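Local coordinates for catechol 2,3-dioxygenase (Rhodococcus sp., PDB 2WL9), which probably catalyses the iron-dependent extradiol ring cleavage of catechols by molecular oxygen, a step in the breakdown of aromatic hydrocarbons, at residues L169-Y175 / T186-C192; H191-H196 / S268-P272. All coordinates share one frame; numbering follows the deposited sequence.

Contact 1 (L169-Y175 / T186-C192)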
ATOM      1  N   LEU C 169      -0.419  19.935  27.350  1.00 20.24           N
ATOM      2  CA  LEU C 169      -1.362  18.824  27.320  1.00 20.67           C
ATOM      3  C   LEU C 169      -2.753  19.328  26.959  1.00 21.06           C
ATOM      4  O   LEU C 169      -3.087  20.497  27.195  1.00 21.20           O
ATOM      5  CB  LEU C 169      -1.394  18.047  28.637  1.00 20.30           C
ATOM      6  CG  LEU C 169      -0.151  17.202  28.906  1.00 20.53           C
ATOM      7  CD1 LEU C 169       0.579  17.729  30.116  1.00 20.64           C
ATOM      8  CD2 LEU C 169      -0.557  15.758  29.113  1.00 20.35           C
ATOM      9  N   GLU C 170      -3.545  18.443  26.368  1.00 21.26           N
ATOM     10  CA  GLU C 170      -4.914  18.761  25.998  1.00 21.99           C
ATOM     11  C   GLU C 170      -5.872  17.741  26.582  1.00 21.43           C
ATOM     12  O   GLU C 170      -5.536  16.565  26.723  1.00 21.03           O
ATOM     13  CB  GLU C 170      -5.063  18.797  24.477  1.00 22.46           C
ATOM     14  CG  GLU C 170      -4.246  19.886  23.816  1.00 25.07           C
ATOM     15  CD  GLU C 170      -4.326  19.858  22.305  1.00 27.99           C
ATOM     16  OE1 GLU C 170      -3.876  20.843  21.687  1.00 30.64           O
ATOM     17  OE2 GLU C 170      -4.830  18.862  21.738  1.00 30.04           O
ATOM     18  N   GLY C 171      -7.071  18.202  26.920  1.00 21.26           N
ATOM     19  CA  GLY C 171      -8.112  17.302  27.389  1.00 20.72           C
ATOM     20  C   GLY C 171      -9.197  18.004  28.174  1.00 20.78           C
ATOM     21  O   GLY C 171      -9.320  19.233  28.131  1.00 21.17           O
ATOM     22  N   ALA C 172      -9.986  17.201  28.880  1.00 20.06           N
ATOM     23  CA  ALA C 172     -11.134  17.680  29.639  1.00 20.22           C
ATOM     24  C   ALA C 172     -11.759  16.491  30.352  1.00 20.01           C
ATOM     25  O   ALA C 172     -11.176  15.400  30.396  1.00 20.07           O
ATOM     26  CB  ALA C 172     -12.152  18.339  28.710  1.00 20.21           C
ATOM     27  N   VAL C 173     -12.948  16.705  30.903  1.00 19.84           N
ATOM     28  CA  VAL C 173     -13.715  15.642  31.543  1.00 19.77           C
ATOM     29  C   VAL C 173     -14.052  14.541  30.537  1.00 19.53           C
ATOM     30  O   VAL C 173     -14.485  14.828  29.427  1.00 19.44           O
ATOM     31  CB  VAL C 173     -15.014  16.211  32.145  1.00 19.84           C
ATOM     32  CG1 VAL C 173     -15.914  15.083  32.643  1.00 20.25           C
ATOM     33  CG2 VAL C 173     -14.691  17.195  33.266  1.00 19.40           C
ATOM     34  N   GLU C 174     -13.843  13.283  30.917  1.00 19.82           N
ATOM     35  CA  GLU C 174     -14.197  12.185  30.018  1.00 20.26           C
ATOM     36  C   GLU C 174     -15.254  11.246  30.572  1.00 20.66           C
ATOM     37  O   GLU C 174     -15.817  10.445  29.839  1.00 20.07           O
ATOM     38  CB  GLU C 174     -12.953  11.416  29.566  1.00 20.37           C
ATOM     39  CG  GLU C 174     -12.129  12.183  28.550  1.00 21.06           C
ATOM     40  CD  GLU C 174     -11.044  11.349  27.904  1.00 20.67           C
ATOM     41  OE1 GLU C 174     -10.712  10.277  28.440  1.00 21.11           O
ATOM     42  OE2 GLU C 174     -10.511  11.776  26.863  1.00 20.74           O
ATOM     43  N   TYR C 175     -15.523  11.353  31.868  1.00 21.20           N
ATOM     44  CA  TYR C 175     -16.569  10.556  32.490  1.00 22.23           C
ATOM     45  C   TYR C 175     -17.447  11.416  33.370  1.00 22.67           C
ATOM     46  O   TYR C 175     -17.001  12.447  33.866  1.00 22.90           O
ATOM     47  CB  TYR C 175     -15.952   9.454  33.343  1.00 22.21           C
ATOM     48  CG  TYR C 175     -15.571   8.205  32.597  1.00 23.84           C
ATOM     49  CD1 TYR C 175     -16.434   7.117  32.550  1.00 25.60           C
ATOM     50  CD2 TYR C 175     -14.341   8.098  31.955  1.00 25.37           C
ATOM     51  CE1 TYR C 175     -16.091   5.953  31.874  1.00 27.16           C
ATOM     52  CE2 TYR C 175     -13.984   6.939  31.280  1.00 27.26           C
ATOM     53  CZ  TYR C 175     -14.866   5.874  31.243  1.00 27.35           C
ATOM     54  OH  TYR C 175     -14.525   4.717  30.584  1.00 30.87           O
ATOM     55  N   THR C 186     -16.398  13.943  37.967  1.00 21.05           N
ATOM     56  CA  THR C 186     -16.043  14.305  36.589  1.00 20.42           C
ATOM     57  C   THR C 186     -14.524  14.331  36.382  1.00 20.13           C
ATOM     58  O   THR C 186     -13.933  15.411  36.254  1.00 19.87           O
ATOM     59  CB  THR C 186     -16.644  15.682  36.174  1.00 20.81           C
ATOM     60  OG1 THR C 186     -16.306  16.673  37.153  1.00 20.08           O
ATOM     61  CG2 THR C 186     -18.173  15.600  36.032  1.00 20.24           C
ATOM     62  N   PRO C 187     -13.893  13.138  36.329  1.00 19.65           N
ATOM     63  CA  PRO C 187     -12.443  13.007  36.137  1.00 19.43           C
ATOM     64  C   PRO C 187     -11.965  13.580  34.811  1.00 18.91           C
ATOM     65  O   PRO C 187     -12.605  13.369  33.779  1.00 18.70           O
ATOM     66  CB  PRO C 187     -12.205  11.495  36.127  1.00 18.91           C
ATOM     67  CG  PRO C 187     -13.463  10.863  36.508  1.00 19.77           C
ATOM     68  CD  PRO C 187     -14.573  11.832  36.325  1.00 19.71           C
ATOM     69  N   VAL C 188     -10.820  14.255  34.846  1.00 18.89           N
ATOM     70  CA  VAL C 188     -10.247  14.897  33.673  1.00 18.70           C
ATOM     71  C   VAL C 188      -9.112  14.036  33.150  1.00 18.96           C
ATOM     72  O   VAL C 188      -8.334  13.502  33.930  1.00 18.34           O
ATOM     73  CB  VAL C 188      -9.740  16.331  34.011  1.00 19.16           C
ATOM     74  CG1 VAL C 188      -8.986  16.962  32.835  1.00 18.13           C
ATOM     75  CG2 VAL C 188     -10.912  17.212  34.416  1.00 19.56           C
ATOM     76  N   PHE C 189      -9.048  13.888  31.830  1.00 19.39           N
ATOM     77  CA  PHE C 189      -8.002  13.106  31.175  1.00 19.67           C
ATOM     78  C   PHE C 189      -7.320  13.976  30.140  1.00 19.83           C
ATOM     79  O   PHE C 189      -7.978  14.722  29.407  1.00 19.80           O
ATOM     80  CB  PHE C 189      -8.602  11.875  30.491  1.00 20.10           C
ATOM     81  CG  PHE C 189      -9.201  10.878  31.442  1.00 19.99           C
ATOM     82  CD1 PHE C 189      -8.558   9.674  31.694  1.00 21.08           C
ATOM     83  CD2 PHE C 189     -10.419  11.129  32.072  1.00 22.18           C
ATOM     84  CE1 PHE C 189      -9.103   8.743  32.574  1.00 21.35           C
ATOM     85  CE2 PHE C 189     -10.970  10.206  32.950  1.00 21.16           C
ATOM     86  CZ  PHE C 189     -10.310   9.009  33.200  1.00 22.11           C
ATOM     87  N   MET C 190      -5.996  13.868  30.069  1.00 19.65           N
ATOM     88  CA  MET C 190      -5.215  14.727  29.196  1.00 19.63           C
ATOM     89  C   MET C 190      -4.134  13.965  28.441  1.00 19.46           C
ATOM     90  O   MET C 190      -3.557  13.010  28.953  1.00 19.02           O
ATOM     91  CB  MET C 190      -4.615  15.890  29.989  1.00 19.64           C
ATOM     92  CG  MET C 190      -5.652  16.639  30.814  1.00 19.75           C
ATOM     93  SD  MET C 190      -5.037  18.144  31.538  1.00 20.11           S
ATOM     94  CE  MET C 190      -5.069  19.252  30.125  1.00 20.88           C
ATOM     95  N   HIS C 191      -3.875  14.420  27.216  1.00 19.74           N
ATOM     96  CA  HIS C 191      -2.943  13.773  26.295  1.00 19.70           C
ATOM     97  C   HIS C 191      -1.999  14.804  25.657  1.00 19.69           C
ATOM     98  O   HIS C 191      -2.316  15.993  25.587  1.00 19.39           O
ATOM     99  CB  HIS C 191      -3.727  13.032  25.206  1.00 19.79           C
ATOM    100  CG  HIS C 191      -4.897  13.807  24.678  1.00 20.14           C
ATOM    101  ND1 HIS C 191      -4.778  14.744  23.675  1.00 20.55           N
ATOM    102  CD2 HIS C 191      -6.204  13.801  25.035  1.00 20.10           C
ATOM    103  CE1 HIS C 191      -5.965  15.271  23.426  1.00 20.79           C
ATOM    104  NE2 HIS C 191      -6.848  14.712  24.234  1.00 20.97           N
ATOM    105  N   CYS C 192      -0.835  14.346  25.206  1.00 19.73           N
ATOM    106  CA  CYS C 192       0.128  15.221  24.531  1.00 20.22           C
ATOM    107  C   CYS C 192       0.794  14.505  23.350  1.00 20.38           C
ATOM    108  O   CYS C 192       1.774  14.989  22.782  1.00 20.04           O
ATOM    109  CB  CYS C 192       1.177  15.729  25.526  1.00 20.03           C
ATOM    110  SG  CYS C 192       2.111  14.431  26.357  1.00 19.71           S
TER
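Glu170 and His191 face each other as a hydrogen-bonded pair in an antiparallel strand pairing. Glu170 N gives a nearly straight bond to His191 O (2.9 Å), and His191 N returns one to Glu170 O. The His191 ring folds back over its partner, because chi1 of 42° sets CG between the backbone N and the carbonyl carbon. Glu170 O then sits 3.2 Å above the ring plane, over its centre. At Gly171 the strands close in, with its CA 3.3 Å from Phe189 O. With no side chain at Gly171, the backbones can approach this closely. Ala172 and Phe189 form the next hydrogen-bonded pair. The Phe189 ring packs against Glu174 CB, with CD2 3.6 Å away. The Glu174 carboxylate is turned only 17° from the ring plane, with OE1 3.3 Å from Phe189 CB. OE1 is hydrogen-bonded by Asn246 ND2 and probably by His196 NE2. Past the strand end, Glu174 N binds Pro187 O (3.1 Å). Val173 spreads its two methyls around Thr186 CB, CG1 at 3.7 Å. At the other end Leu169 CG packs on Cys192 CB. The side chain of Phe189 comes about 6 Å from the bound iron(III), whose ligands include His149 and His212. Strands 149-152, 170-173, 184-191 and 199-201 with helix 157-167 are consistent with the beta-alpha-beta-beta-beta module of the glyoxalase/dioxygenase superfamily. On the sheet face of Val188 and Met190, helix 157-167 packs through Val157, Tyr164 and Arg165. Strand 184-191 also pairs with strand 199-201, while Ala172 and Val173 touch Pro72 and Leu103 of the second subunit.

Contact 2 (H191-H196 / S268-P272); sequences HCNDRH and SRPAP
The turn that follows strand 184-191 packs here against the proline-rich loop after strand 261-266, close to the iron site. Ala271 is the bump between two histidines. Its CB lies over one face of the His191 ring in a CH-pi contact, 3.7 Å from the centroid and displaced toward the rim. The same methyl is 3.2 Å from His196 O. With CG anti to the backbone N (chi1 174°), the His196 ring crosses the Pro272 ring at a slant, CE1 3.8 Å from Pro272 CD. His196 CB comes to 3.2 Å from Arg269 O. Pro270 O lies at the edge of the His196 ring, near its plane. His196 NE2 probably hydrogen-bonds to Glu174 OE1. An Asx turn shapes the 191-196 loop: Asn193 OD1 accepts from Arg195 N (2.7 Å) in the plane of the side-chain carbonyl. Next to this turn, Asp194 O receives a CA-H...O contact from Pro270 CA. The Arg195 guanidinium bonds to Val141 O and forms a salt bridge with Glu216. Glu216 also takes a hydrogen bond from Ser268 N, so one carboxylate serves both loops. Arg269 NE bonds to Asn246 O, and the side chain of His196 lies about 8 Å from the iron(III) ion.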
ATOM      1  N   HIS C 191      -3.875  14.420  27.216  1.00 19.74           N
ATOM      2  CA  HIS C 191      -2.943  13.773  26.295  1.00 19.70           C
ATOM      3  C   HIS C 191      -1.999  14.804  25.657  1.00 19.69           C
ATOM      4  O   HIS C 191      -2.316  15.993  25.587  1.00 19.39           O
ATOM      5  CB  HIS C 191      -3.727  13.032  25.206  1.00 19.79           C
ATOM      6  CG  HIS C 191      -4.897  13.807  24.678  1.00 20.14           C
ATOM      7  ND1 HIS C 191      -4.778  14.744  23.675  1.00 20.55           N
ATOM      8  CD2 HIS C 191      -6.204  13.801  25.035  1.00 20.10           C
ATOM      9  CE1 HIS C 191      -5.965  15.271  23.426  1.00 20.79           C
ATOM     10  NE2 HIS C 191      -6.848  14.712  24.234  1.00 20.97           N
ATOM     11  N   CYS C 192      -0.835  14.346  25.206  1.00 19.73           N
ATOM     12  CA  CYS C 192       0.128  15.221  24.531  1.00 20.22           C
ATOM     13  C   CYS C 192       0.794  14.505  23.350  1.00 20.38           C
ATOM     14  O   CYS C 192       1.774  14.989  22.782  1.00 20.04           O
ATOM     15  CB  CYS C 192       1.177  15.729  25.526  1.00 20.03           C
ATOM     16  SG  CYS C 192       2.111  14.431  26.357  1.00 19.71           S
ATOM     17  N   ASN C 193       0.243  13.345  23.000  1.00 20.71           N
ATOM     18  CA  ASN C 193       0.722  12.520  21.887  1.00 20.97           C
ATOM     19  C   ASN C 193      -0.331  11.462  21.568  1.00 21.41           C
ATOM     20  O   ASN C 193      -1.477  11.568  22.023  1.00 21.13           O
ATOM     21  CB  ASN C 193       2.072  11.867  22.222  1.00 20.68           C
ATOM     22  CG  ASN C 193       2.023  11.033  23.485  1.00 20.68           C
ATOM     23  OD1 ASN C 193       1.132  10.199  23.661  1.00 21.22           O
ATOM     24  ND2 ASN C 193       2.983  11.254  24.375  1.00 20.02           N
ATOM     25  N   ASP C 194       0.061  10.446  20.801  1.00 21.63           N
ATOM     26  CA  ASP C 194      -0.869   9.399  20.358  1.00 22.12           C
ATOM     27  C   ASP C 194      -1.405   8.513  21.487  1.00 21.51           C
ATOM     28  O   ASP C 194      -2.358   7.770  21.272  1.00 21.80           O
ATOM     29  CB  ASP C 194      -0.226   8.514  19.284  1.00 22.64           C
ATOM     30  CG  ASP C 194      -0.326   9.105  17.879  1.00 25.47           C
ATOM     31  OD1 ASP C 194       0.356   8.564  16.976  1.00 27.55           O
ATOM     32  OD2 ASP C 194      -1.074  10.089  17.666  1.00 27.15           O
ATOM     33  N   ARG C 195      -0.801   8.564  22.676  1.00 20.66           N
ATOM     34  CA  ARG C 195      -1.354   7.811  23.803  1.00 20.18           C
ATOM     35  C   ARG C 195      -2.658   8.452  24.255  1.00 19.95           C
ATOM     36  O   ARG C 195      -2.694   9.660  24.534  1.00 20.43           O
ATOM     37  CB  ARG C 195      -0.371   7.708  24.974  1.00 20.03           C
ATOM     38  CG  ARG C 195      -0.845   6.733  26.039  1.00 19.94           C
ATOM     39  CD  ARG C 195       0.131   6.613  27.204  1.00 19.64           C
ATOM     40  NE  ARG C 195       1.442   6.072  26.827  1.00 18.24           N
ATOM     41  CZ  ARG C 195       1.697   4.790  26.561  1.00 19.79           C
ATOM     42  NH1 ARG C 195       0.734   3.873  26.597  1.00 19.51           N
ATOM     43  NH2 ARG C 195       2.931   4.419  26.246  1.00 18.97           N
ATOM     44  N   HIS C 196      -3.717   7.644  24.339  1.00 19.57           N
ATOM     45  CA  HIS C 196      -5.060   8.168  24.630  1.00 19.10           C
ATOM     46  C   HIS C 196      -5.033   9.246  25.705  1.00 18.90           C
ATOM     47  O   HIS C 196      -5.597  10.327  25.522  1.00 18.86           O
ATOM     48  CB  HIS C 196      -6.052   7.086  25.057  1.00 18.98           C
ATOM     49  CG  HIS C 196      -7.368   7.655  25.483  1.00 17.65           C
ATOM     50  ND1 HIS C 196      -8.401   7.877  24.599  1.00 18.12           N
ATOM     51  CD2 HIS C 196      -7.794   8.119  26.682  1.00 16.92           C
ATOM     52  CE1 HIS C 196      -9.413   8.437  25.238  1.00 16.45           C
ATOM     53  NE2 HIS C 196      -9.071   8.596  26.504  1.00 18.57           N
ATOM     54  N   SER C 268      -4.355  -0.025  23.529  1.00 22.20           N
ATOM     55  CA  SER C 268      -4.867   1.322  23.772  0.50 22.23           C
ATOM     56  C   SER C 268      -5.025   2.078  22.456  1.00 22.79           C
ATOM     57  O   SER C 268      -4.127   2.077  21.611  1.00 22.99           O
ATOM     58  CB  SER C 268      -3.962   2.100  24.729  0.50 22.28           C
ATOM     59  OG  SER C 268      -4.653   3.207  25.287  0.50 21.10           O
ATOM     60  N   ARG C 269      -6.186   2.707  22.276  1.00 23.23           N
ATOM     61  CA  ARG C 269      -6.445   3.488  21.064  1.00 23.68           C
ATOM     62  C   ARG C 269      -5.920   4.916  21.227  1.00 23.89           C
ATOM     63  O   ARG C 269      -5.734   5.385  22.357  1.00 24.01           O
ATOM     64  CB  ARG C 269      -7.943   3.503  20.726  1.00 23.84           C
ATOM     65  CG  ARG C 269      -8.777   4.453  21.577  1.00 24.26           C
ATOM     66  CD  ARG C 269     -10.206   4.552  21.049  1.00 24.25           C
ATOM     67  NE  ARG C 269     -11.014   5.458  21.861  1.00 24.09           N
ATOM     68  CZ  ARG C 269     -12.056   6.152  21.407  1.00 25.26           C
ATOM     69  NH1 ARG C 269     -12.423   6.058  20.134  1.00 24.80           N
ATOM     70  NH2 ARG C 269     -12.722   6.955  22.227  1.00 25.53           N
ATOM     71  N   PRO C 270      -5.689   5.622  20.103  1.00 24.38           N
ATOM     72  CA  PRO C 270      -5.277   7.020  20.223  1.00 24.62           C
ATOM     73  C   PRO C 270      -6.401   7.905  20.773  1.00 24.75           C
ATOM     74  O   PRO C 270      -7.578   7.562  20.642  1.00 24.81           O
ATOM     75  CB  PRO C 270      -4.954   7.417  18.774  1.00 24.98           C
ATOM     76  CG  PRO C 270      -4.708   6.131  18.068  1.00 25.23           C
ATOM     77  CD  PRO C 270      -5.646   5.157  18.705  1.00 24.60           C
ATOM     78  N   ALA C 271      -6.039   9.033  21.380  1.00 25.02           N
ATOM     79  CA  ALA C 271      -7.034  10.007  21.826  1.00 25.34           C
ATOM     80  C   ALA C 271      -7.844  10.498  20.626  1.00 25.58           C
ATOM     81  O   ALA C 271      -7.260  10.825  19.589  1.00 25.66           O
ATOM     82  CB  ALA C 271      -6.355  11.186  22.523  1.00 25.52           C
ATOM     83  N   PRO C 272      -9.189  10.548  20.758  1.00 25.63           N
ATOM     84  CA  PRO C 272     -10.012  11.094  19.677  1.00 25.67           C
ATOM     85  C   PRO C 272      -9.610  12.537  19.399  1.00 25.35           C
ATOM     86  O   PRO C 272      -9.207  13.252  20.324  1.00 24.76           O
ATOM     87  CB  PRO C 272     -11.433  11.049  20.249  1.00 26.14           C
ATOM     88  CG  PRO C 272     -11.377  10.049  21.361  1.00 25.90           C
ATOM     89  CD  PRO C 272     -10.003  10.181  21.931  1.00 25.62           C
TER

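After the N-terminal sheet and strand 149-152, the chain runs through helix 157-167 into strand 170-173. Contact 1 closes the short excursion through strand 177-178, bringing 186-192 back beside 169-175. The chain then turns at 191-196 toward strand 199-201. Contact 2 closes much later, after strand 210-217, helix 220-232 and strands 250-255 and 261-266. The two closures follow in series and share His191 and Cys192; they neither nest nor cross. His191 joins them directly, touching Glu170 in contact 1 and Ala271 in contact 2. A probable hydrogen bond between Glu174 OE1 and His196 NE2 (3.0 Å) adds a second tie between the hairpin and the turn.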